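Local coordinates for protein esterase (uncultured bacterium pCosCE1, PDB 7ATL) that probably hydrolyses carboxylic esters and also transfers acyl groups to acceptor molecules, as a family VIII carboxylesterase of beta-lactamase fold, at residues I71-M76 with G287-A292. Residues are numbered along the deposited sequence; the frame is centred on the assembly and turned at random.
Sequences ITLAAM and GILQPA
Met76 N donates to Thr72 O at 2.9 Å, a helical bond that fixes the backbone from which Met76 meets Leu289. In this beta-lactamase-fold esterase the bond belongs to helix 67-80, which near its start carries Lys68, probably the lysine of an SxxK motif as in related serine hydrolases. The contact is a worked example of a helix flank that meets a loop far along the chain through a few apolar atoms, with no hydrogen bond between residues 71-76 and 287-292 themselves, and the area buried between them is 121 Å².

Leu289 supplies most of the loop's share. It comes just before Gln290, the N-cap residue of helix 291-297, and its side chain leaves the backbone toward the helix. With CG anti to the backbone N (chi1 -171°), it presents both methyls of its fork to a single methyl of Leu73. Leu73 CD1 lies 4.0 Å from Leu289 CD1 and 4.2 Å from Leu289 CD2. The two side chains meet at a slant, branch end against branch end. Leu73 starts off across the line of approach, but its own extended first torsion (chi1 177°) carries the fork over to the loop.

Met76 sits three residues further on and touches by its root, while its side chain also packs on Thr293, Leu296 and Met297 of helix 291-297, as Val198 and Leu202 do on Leu73. Polar ties beside this apolar patch come from the same long helix: Arg77 NE bonds to Ile288 O, and Glu80 OE2 accepts from Gln290 N. Leu289 CD1 thus has helix partners about one turn apart, Leu73 and Met76, the second through Met76 CB at a looser 4.4 Å.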
loop_
_atom_site.group_PDB
_atom_site.type_symbol
_atom_site.label_atom_id
_atom_site.label_comp_id
_atom_site.label_asym_id
_atom_site.label_seq_id
_atom_site.Cartn_x
_atom_site.Cartn_y
_atom_site.Cartn_z
ATOM N N ILE A 71 -2.827 2.736 -7.388
ATOM C CA ILE A 71 -2.549 2.339 -8.798
ATOM C C ILE A 71 -3.553 1.255 -9.204
ATOM O O ILE A 71 -3.948 1.236 -10.407
ATOM C CB ILE A 71 -1.084 1.927 -9.008
ATOM C CG1 ILE A 71 -0.123 3.022 -8.553
ATOM C CG2 ILE A 71 -0.838 1.548 -10.460
ATOM C CD1 ILE A 71 -0.257 4.309 -9.313
ATOM N N THR A 72 -3.992 0.427 -8.253
ATOM C CA THR A 72 -5.134 -0.496 -8.467
ATOM C C THR A 72 -6.362 0.331 -8.886
ATOM O O THR A 72 -7.020 -0.050 -9.874
ATOM C CB THR A 72 -5.394 -1.355 -7.228
ATOM O OG1 THR A 72 -4.216 -2.131 -7.001
ATOM C CG2 THR A 72 -6.613 -2.240 -7.383
ATOM N N LEU A 73 -6.638 1.449 -8.206
ATOM C CA LEU A 73 -7.763 2.355 -8.580
ATOM C C LEU A 73 -7.584 2.849 -10.019
ATOM O O LEU A 73 -8.580 2.872 -10.734
ATOM C CB LEU A 73 -7.904 3.569 -7.653
ATOM C CG LEU A 73 -9.019 4.528 -8.089
ATOM C CD1 LEU A 73 -10.316 3.763 -8.285
ATOM C CD2 LEU A 73 -9.233 5.646 -7.104
ATOM N N ALA A 74 -6.387 3.274 -10.418
ATOM C CA ALA A 74 -6.144 3.784 -11.786
ATOM C C ALA A 74 -6.549 2.704 -12.802
ATOM O O ALA A 74 -7.286 3.028 -13.749
ATOM C CB ALA A 74 -4.706 4.207 -11.930
ATOM N N ALA A 75 -6.103 1.466 -12.591
ATOM C CA ALA A 75 -6.400 0.283 -13.430
ATOM C C ALA A 75 -7.907 0.003 -13.477
ATOM O O ALA A 75 -8.426 -0.275 -14.580
ATOM C CB ALA A 75 -5.688 -0.930 -12.879
ATOM N N MET A 76 -8.570 -0.021 -12.319
ATOM C CA MET A 76 -10.005 -0.372 -12.252
ATOM C C MET A 76 -10.821 0.673 -13.019
ATOM O O MET A 76 -11.832 0.307 -13.684
ATOM C CB MET A 76 -10.493 -0.456 -10.814
ATOM C CG MET A 76 -9.972 -1.666 -10.076
ATOM S SD MET A 76 -10.041 -3.227 -10.955
ATOM C CE MET A 76 -11.793 -3.321 -11.307
ATOM N N GLY A 287 -19.350 9.354 -11.520
ATOM C CA GLY A 287 -18.401 9.689 -12.600
ATOM C C GLY A 287 -16.944 9.387 -12.258
ATOM O O GLY A 287 -16.072 10.011 -12.889
ATOM N N ILE A 288 -16.660 8.464 -11.328
ATOM C CA ILE A 288 -15.259 8.088 -10.966
ATOM C C ILE A 288 -15.138 6.561 -10.860
ATOM O O ILE A 288 -14.276 5.989 -11.552
ATOM C CB ILE A 288 -14.818 8.832 -9.685
ATOM C CG1 ILE A 288 -14.774 10.345 -9.934
ATOM C CG2 ILE A 288 -13.483 8.308 -9.167
ATOM C CD1 ILE A 288 -14.523 11.184 -8.702
ATOM N N LEU A 289 -15.962 5.931 -10.026
ATOM C CA LEU A 289 -15.966 4.471 -9.823
ATOM C C LEU A 289 -17.392 4.011 -9.509
ATOM O O LEU A 289 -17.963 4.510 -8.535
ATOM C CB LEU A 289 -14.990 4.154 -8.684
ATOM C CG LEU A 289 -14.694 2.670 -8.462
ATOM C CD1 LEU A 289 -13.767 2.127 -9.541
ATOM C CD2 LEU A 289 -14.085 2.444 -7.093
ATOM N N GLN A 290 -17.930 3.105 -10.323
ATOM C CA GLN A 290 -19.291 2.521 -10.177
ATOM C C GLN A 290 -19.340 1.677 -8.903
ATOM O O GLN A 290 -18.389 0.965 -8.566
ATOM C CB GLN A 290 -19.691 1.664 -11.387
ATOM C CG GLN A 290 -19.601 2.353 -12.752
ATOM C CD GLN A 290 -20.560 3.511 -12.924
ATOM O OE1 GLN A 290 -21.218 3.650 -13.955
ATOM N NE2 GLN A 290 -20.630 4.383 -11.930
ATOM N N PRO A 291 -20.454 1.753 -8.141
ATOM C CA PRO A 291 -20.645 0.892 -6.966
ATOM C C PRO A 291 -20.302 -0.590 -7.227
ATOM O O PRO A 291 -19.729 -1.243 -6.363
ATOM C CB PRO A 291 -22.154 1.056 -6.679
ATOM C CG PRO A 291 -22.479 2.452 -7.169
ATOM C CD PRO A 291 -21.587 2.669 -8.375
ATOM N N ALA A 292 -20.679 -1.097 -8.406
ATOM C CA ALA A 292 -20.473 -2.506 -8.830
ATOM C C ALA A 292 -18.973 -2.835 -8.866
ATOM O O ALA A 292 -18.600 -3.940 -8.402
ATOM C CB ALA A 292 -21.134 -2.759 -10.167
#